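Matching sites in KLLA0C04147p from Kluyveromyces lactis, a protein that probably binds sterols and transfers them between membranes, using its oxysterol-binding-protein-related domain to hold cholesterol (PDB 5WVR (chain A, 2.20 Å), residues L125-E130 and T351-R356), and in its relative oxysterol-binding protein homolog 3 from Saccharomyces cerevisiae (PDB 4IC4 (chain B, 1.50 Å), residues L124-E129 and T319-R324). One frame, after least-squares fit of the local backbone (RMSD 0.22 Å); residues are numbered along the deposited sequences.

Structure 1 (5WVR); sequences LGETFE and TDTRLR.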
loop_
_atom_site.group_PDB
_atom_site.type_symbol
_atom_site.label_atom_id
_atom_site.label_comp_id
_atom_site.label_asym_id
_atom_site.label_seq_id
_atom_site.Cartn_x
_atom_site.Cartn_y
_atom_site.Cartn_z
ATOM N N LEU A 125 8.123 -10.797 12.417
ATOM C CA LEU A 125 8.578 -11.706 11.377
ATOM C C LEU A 125 7.595 -12.860 11.226
ATOM O O LEU A 125 7.309 -13.564 12.191
ATOM C CB LEU A 125 9.968 -12.221 11.747
ATOM C CG LEU A 125 10.591 -13.263 10.831
ATOM C CD1 LEU A 125 10.694 -12.685 9.429
ATOM C CD2 LEU A 125 11.961 -13.663 11.378
ATOM N N GLY A 126 7.050 -13.046 10.023
ATOM C CA GLY A 126 6.026 -14.046 9.848
ATOM C C GLY A 126 4.612 -13.540 10.042
ATOM O O GLY A 126 3.669 -14.286 9.787
ATOM N N GLU A 127 4.430 -12.302 10.486
ATOM C CA GLU A 127 3.078 -11.767 10.572
ATOM C C GLU A 127 2.478 -11.621 9.175
ATOM O O GLU A 127 3.184 -11.371 8.186
ATOM C CB GLU A 127 3.080 -10.421 11.294
ATOM C CG GLU A 127 1.687 -9.879 11.622
ATOM C CD GLU A 127 1.766 -8.541 12.332
ATOM O OE1 GLU A 127 0.815 -7.723 12.221
ATOM O OE2 GLU A 127 2.807 -8.306 12.995
ATOM N N THR A 128 1.157 -11.784 9.094
ATOM C CA THR A 128 0.458 -11.802 7.816
ATOM C C THR A 128 -0.787 -10.926 7.905
ATOM O O THR A 128 -1.275 -10.612 8.989
ATOM C CB THR A 128 0.042 -13.230 7.390
ATOM O OG1 THR A 128 -0.851 -13.796 8.370
ATOM C CG2 THR A 128 1.261 -14.152 7.196
ATOM N N PHE A 129 -1.308 -10.523 6.748
ATOM C CA PHE A 129 -2.557 -9.772 6.757
ATOM C C PHE A 129 -3.304 -10.093 5.487
ATOM O O PHE A 129 -2.752 -9.958 4.391
ATOM C CB PHE A 129 -2.333 -8.257 6.873
ATOM C CG PHE A 129 -3.605 -7.427 6.727
ATOM C CD1 PHE A 129 -4.606 -7.466 7.707
ATOM C CD2 PHE A 129 -3.773 -6.573 5.642
ATOM C CE1 PHE A 129 -5.757 -6.695 7.592
ATOM C CE2 PHE A 129 -4.923 -5.786 5.527
ATOM C CZ PHE A 129 -5.920 -5.849 6.502
ATOM N N GLU A 130 -4.544 -10.532 5.636
ATOM C CA GLU A 130 -5.395 -10.771 4.489
ATOM C C GLU A 130 -6.509 -9.740 4.496
ATOM O O GLU A 130 -6.903 -9.232 5.549
ATOM C CB GLU A 130 -5.988 -12.175 4.514
ATOM C CG GLU A 130 -6.815 -12.443 5.781
ATOM C CD GLU A 130 -7.734 -13.598 5.596
ATOM O OE1 GLU A 130 -8.938 -13.372 5.330
ATOM O OE2 GLU A 130 -7.234 -14.738 5.674
ATOM N N THR A 351 -1.245 -15.806 12.641
ATOM C CA THR A 351 -0.351 -14.713 12.286
ATOM C C THR A 351 -1.059 -13.460 11.782
ATOM O O THR A 351 -0.374 -12.479 11.472
ATOM C CB THR A 351 0.623 -15.182 11.200
ATOM O OG1 THR A 351 -0.131 -15.752 10.142
ATOM C CG2 THR A 351 1.587 -16.245 11.743
ATOM N N ASP A 352 -2.388 -13.449 11.660
ATOM C CA ASP A 352 -3.021 -12.295 11.027
ATOM C C ASP A 352 -2.947 -11.087 11.945
ATOM O O ASP A 352 -3.164 -11.206 13.154
ATOM C CB ASP A 352 -4.485 -12.564 10.676
ATOM C CG ASP A 352 -5.081 -11.451 9.878
ATOM O OD1 ASP A 352 -4.883 -11.484 8.650
ATOM O OD2 ASP A 352 -5.708 -10.515 10.450
ATOM N N THR A 353 -2.694 -9.911 11.352
ATOM C CA THR A 353 -2.555 -8.673 12.121
ATOM C C THR A 353 -3.787 -8.368 12.968
ATOM O O THR A 353 -3.673 -7.720 14.014
ATOM C CB THR A 353 -2.262 -7.487 11.172
ATOM O OG1 THR A 353 -1.112 -7.770 10.366
ATOM C CG2 THR A 353 -1.992 -6.191 11.935
ATOM N N ARG A 354 -4.976 -8.809 12.547
ATOM C CA ARG A 354 -6.146 -8.532 13.372
ATOM C C ARG A 354 -6.036 -9.152 14.764
ATOM O O ARG A 354 -6.708 -8.690 15.684
ATOM C CB ARG A 354 -7.431 -9.011 12.687
ATOM C CG ARG A 354 -7.697 -8.339 11.367
ATOM C CD ARG A 354 -8.863 -8.990 10.672
ATOM N NE ARG A 354 -9.182 -8.368 9.390
ATOM C CZ ARG A 354 -8.527 -8.615 8.259
ATOM N NH1 ARG A 354 -7.509 -9.462 8.271
ATOM N NH2 ARG A 354 -8.880 -8.025 7.103
ATOM N N LEU A 355 -5.204 -10.173 14.936
ATOM C CA LEU A 355 -5.059 -10.864 16.206
ATOM C C LEU A 355 -3.883 -10.340 17.017
ATOM O O LEU A 355 -3.658 -10.810 18.126
ATOM C CB LEU A 355 -4.896 -12.367 15.967
ATOM C CG LEU A 355 -6.010 -12.979 15.121
ATOM C CD1 LEU A 355 -5.725 -14.450 14.811
ATOM C CD2 LEU A 355 -7.348 -12.806 15.854
ATOM N N ARG A 356 -3.145 -9.386 16.504
ATOM C CA ARG A 356 -1.970 -8.917 17.223
ATOM C C ARG A 356 -2.414 -8.121 18.441
ATOM O O ARG A 356 -3.170 -7.152 18.290
ATOM C CB ARG A 356 -1.085 -8.072 16.325
ATOM C CG ARG A 356 0.207 -7.724 16.984
ATOM C CD ARG A 356 1.184 -7.000 16.065
ATOM N NE ARG A 356 2.243 -6.454 16.882
ATOM C CZ ARG A 356 3.440 -6.073 16.455
ATOM N NH1 ARG A 356 3.784 -6.187 15.181
ATOM N NH2 ARG A 356 4.298 -5.576 17.327
HETATM O O HOH W 1 -3.370 -13.359 7.359
#

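Structure 2 (4IC4); sequences LAETFE and TDSRLR.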
loop_
_atom_site.group_PDB
_atom_site.type_symbol
_atom_site.label_atom_id
_atom_site.label_comp_id
_atom_site.label_asym_id
_atom_site.label_seq_id
_atom_site.Cartn_x
_atom_site.Cartn_y
_atom_site.Cartn_z
ATOM N N LEU B 124 8.191 -10.783 12.143
ATOM C CA LEU B 124 8.568 -11.649 11.044
ATOM C C LEU B 124 7.515 -12.766 11.004
ATOM O O LEU B 124 7.160 -13.333 12.040
ATOM C CB LEU B 124 9.957 -12.241 11.284
ATOM C CG LEU B 124 10.451 -13.266 10.263
ATOM C CD1 LEU B 124 10.557 -12.641 8.880
ATOM C CD2 LEU B 124 11.810 -13.776 10.713
ATOM N N ALA B 125 7.010 -13.056 9.810
ATOM C CA ALA B 125 6.006 -14.098 9.594
ATOM C C ALA B 125 4.585 -13.651 9.919
ATOM O O ALA B 125 3.644 -14.435 9.807
ATOM C CB ALA B 125 6.363 -15.365 10.374
ATOM N N GLU B 126 4.429 -12.401 10.343
ATOM C CA GLU B 126 3.095 -11.875 10.591
ATOM C C GLU B 126 2.460 -11.770 9.199
ATOM O O GLU B 126 3.152 -11.538 8.202
ATOM C CB GLU B 126 3.175 -10.487 11.242
ATOM C CG GLU B 126 1.824 -9.808 11.461
ATOM C CD GLU B 126 1.937 -8.536 12.290
ATOM O OE1 GLU B 126 1.082 -7.637 12.135
ATOM O OE2 GLU B 126 2.879 -8.436 13.104
ATOM N N THR B 127 1.147 -11.934 9.132
ATOM C CA THR B 127 0.445 -11.865 7.861
ATOM C C THR B 127 -0.751 -10.935 7.956
ATOM O O THR B 127 -1.148 -10.515 9.042
ATOM C CB THR B 127 -0.082 -13.258 7.445
ATOM O OG1 THR B 127 -0.905 -13.789 8.493
ATOM C CG2 THR B 127 1.068 -14.208 7.168
ATOM N N PHE B 128 -1.300 -10.583 6.807
ATOM C CA PHE B 128 -2.504 -9.779 6.782
ATOM C C PHE B 128 -3.251 -10.091 5.508
ATOM O O PHE B 128 -2.741 -9.891 4.410
ATOM C CB PHE B 128 -2.228 -8.277 6.844
ATOM C CG PHE B 128 -3.472 -7.441 6.737
ATOM C CD1 PHE B 128 -4.464 -7.519 7.714
ATOM C CD2 PHE B 128 -3.677 -6.608 5.641
ATOM C CE1 PHE B 128 -5.644 -6.781 7.599
ATOM C CE2 PHE B 128 -4.852 -5.865 5.514
ATOM C CZ PHE B 128 -5.843 -5.951 6.496
ATOM N N GLU B 129 -4.456 -10.620 5.660
ATOM C CA GLU B 129 -5.281 -10.923 4.508
ATOM C C GLU B 129 -6.350 -9.845 4.421
ATOM O O GLU B 129 -6.713 -9.231 5.429
ATOM C CB GLU B 129 -5.972 -12.281 4.656
ATOM C CG GLU B 129 -7.023 -12.325 5.769
ATOM C CD GLU B 129 -8.010 -13.472 5.608
ATOM O OE1 GLU B 129 -9.225 -13.198 5.563
ATOM O OE2 GLU B 129 -7.581 -14.641 5.533
ATOM N N THR B 319 -1.334 -15.857 12.732
ATOM C CA THR B 319 -0.468 -14.726 12.421
ATOM C C THR B 319 -1.057 -13.422 11.878
ATOM O O THR B 319 -0.313 -12.463 11.664
ATOM C CB THR B 319 0.597 -15.184 11.406
ATOM O OG1 THR B 319 -0.066 -15.698 10.245
ATOM C CG2 THR B 319 1.481 -16.289 11.994
ATOM N N ASP B 320 -2.365 -13.362 11.646
ATOM C CA ASP B 320 -2.946 -12.147 11.076
ATOM C C ASP B 320 -2.822 -10.924 11.985
ATOM O O ASP B 320 -2.958 -11.026 13.208
ATOM C CB ASP B 320 -4.417 -12.386 10.735
ATOM C CG ASP B 320 -4.978 -11.337 9.787
ATOM O OD1 ASP B 320 -4.781 -11.462 8.559
ATOM O OD2 ASP B 320 -5.618 -10.382 10.271
ATOM N N SER B 321 -2.572 -9.762 11.386
ATOM C CA SER B 321 -2.440 -8.523 12.155
ATOM C C SER B 321 -3.670 -8.240 13.017
ATOM O O SER B 321 -3.563 -7.596 14.061
ATOM C CB SER B 321 -2.206 -7.332 11.223
ATOM O OG SER B 321 -0.975 -7.442 10.529
ATOM N N ARG B 322 -4.836 -8.708 12.584
ATOM C CA ARG B 322 -6.061 -8.483 13.353
ATOM C C ARG B 322 -6.035 -9.210 14.692
ATOM O O ARG B 322 -6.851 -8.923 15.569
ATOM C CB ARG B 322 -7.287 -8.962 12.579
ATOM C CG ARG B 322 -7.550 -8.244 11.269
ATOM C CD ARG B 322 -8.800 -8.804 10.622
ATOM N NE ARG B 322 -9.069 -8.225 9.308
ATOM C CZ ARG B 322 -8.441 -8.571 8.190
ATOM N NH1 ARG B 322 -7.493 -9.500 8.210
ATOM N NH2 ARG B 322 -8.775 -7.996 7.040
ATOM N N LEU B 323 -5.109 -10.152 14.847
ATOM C CA LEU B 323 -5.022 -10.916 16.083
ATOM C C LEU B 323 -3.951 -10.398 17.040
ATOM O O LEU B 323 -3.767 -10.948 18.129
ATOM C CB LEU B 323 -4.789 -12.398 15.760
ATOM C CG LEU B 323 -5.869 -13.026 14.868
ATOM C CD1 LEU B 323 -5.560 -14.500 14.629
ATOM C CD2 LEU B 323 -7.240 -12.858 15.515
ATOM N N ARG B 324 -3.246 -9.340 16.651
ATOM C CA ARG B 324 -2.216 -8.783 17.525
ATOM C C ARG B 324 -2.844 -8.093 18.726
ATOM O O ARG B 324 -3.681 -7.197 18.583
ATOM C CB ARG B 324 -1.314 -7.809 16.763
ATOM C CG ARG B 324 -0.248 -8.536 15.972
ATOM C CD ARG B 324 0.810 -7.622 15.410
ATOM N NE ARG B 324 1.495 -6.816 16.417
ATOM C CZ ARG B 324 2.653 -6.205 16.190
ATOM N NH1 ARG B 324 3.241 -6.331 15.007
ATOM N NH2 ARG B 324 3.214 -5.447 17.121
HETATM O O HOH W 2 -3.460 -13.659 7.683
#

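Structure 1 (5WVR)
Glu127 and Thr353 join outer strand 128-133 of the cholesterol-binding barrel to the loop before helix 357-363. Thr353 OG1, anti to its carbonyl carbon (chi1 -55°), donates to the anti lone pair of Glu127 OE1 at 2.7 Å; Thr353 CG2 lies 3.2 Å from the same OE1. Extended Glu127 suits the place, its OE2 reaching Arg356 NH1 in a salt bridge; Asp358 also holds that guanidinium. Packing is tight at Arg354: NH1 and NH2 grip Glu130 O, each at 2.8 Å, Phe129 CE1 sits 3.1 Å above one guanidinium face, offset toward its rim, and Asp352 OD2 pairs with NH1. Beside it a water bridges Thr128 OG1 and Asp352 OD1, and Thr128 OG1 hydrogen-bonds Thr351 OG1 at 2.7 Å. Looser, partly exposed Gly126 touches Thr351 through its O; at its positive phi (91°) a CB would jam against the preceding carbonyl O.

Structure 2 (4IC4)
Glu126 meets Ser321 through a hydrogen bond of 2.6 Å, Ser321 OG donating to the anti lone pair of Glu126 OE1. OG stands anti to its carbonyl carbon (chi1 -64°) and is also bonded to Ser70 OG; the place needs a short hydroxyl side chain beside the carboxylate. Extended Glu126 sends OE2 to Arg324 NH1 in a salt bridge; Asp326 also holds that guanidinium. Packing is tight at Arg322: NH1 and NH2 grip Glu129 O, each at 2.9 Å, Phe128 CE1 sits 3.1 Å above one guanidinium face, offset toward its rim, and Asp320 OD2 pairs with NH1. Beside it a water bridges Thr127 OG1 and Asp320 OD1, and Thr127 OG1 hydrogen-bonds Thr319 OG1 at 2.7 Å. Contact thins at buried Ala125, whose O touches Thr319; alanine brings a minimal side chain to this positive phi (81°).

Structure 1 against structure 2
Gly126(A) is exchanged for Ala125(B), whose CB has no counterpart in the glycine; phi is positive in both, a backbone shape easy for glycine and less comfortable for alanine, yet the CA atoms coincide within the error. Thr353(A) is exchanged for Ser321(B). Their CB atoms coincide within the error, and each keeps its touch on the glutamate: 3.3 Å from Thr353(A) CB to Glu127(A) OE1, 3.4 Å from Ser321(B) CB to Glu126(B) OE1. OG1 of Thr353(A) and OG of Ser321(B) are 0.4 Å apart after superposition, and the hydrogen bond to that OE1 is kept. Absent from Ser321(B) is the methyl CG2 of Thr353(A), so the carboxylate oxygen of Glu126(B) probably has slightly less close contact beside it. Around these exchanges Glu127(A), Thr128(A), Phe129(A), Glu130(A), Thr351(A), Asp352(A) and Arg354(A) keep their places with their counterparts. The salt bridge Arg354(A)-Asp352(A) recurs as Arg322(B)-Asp320(B), and one water occupies the same place in both.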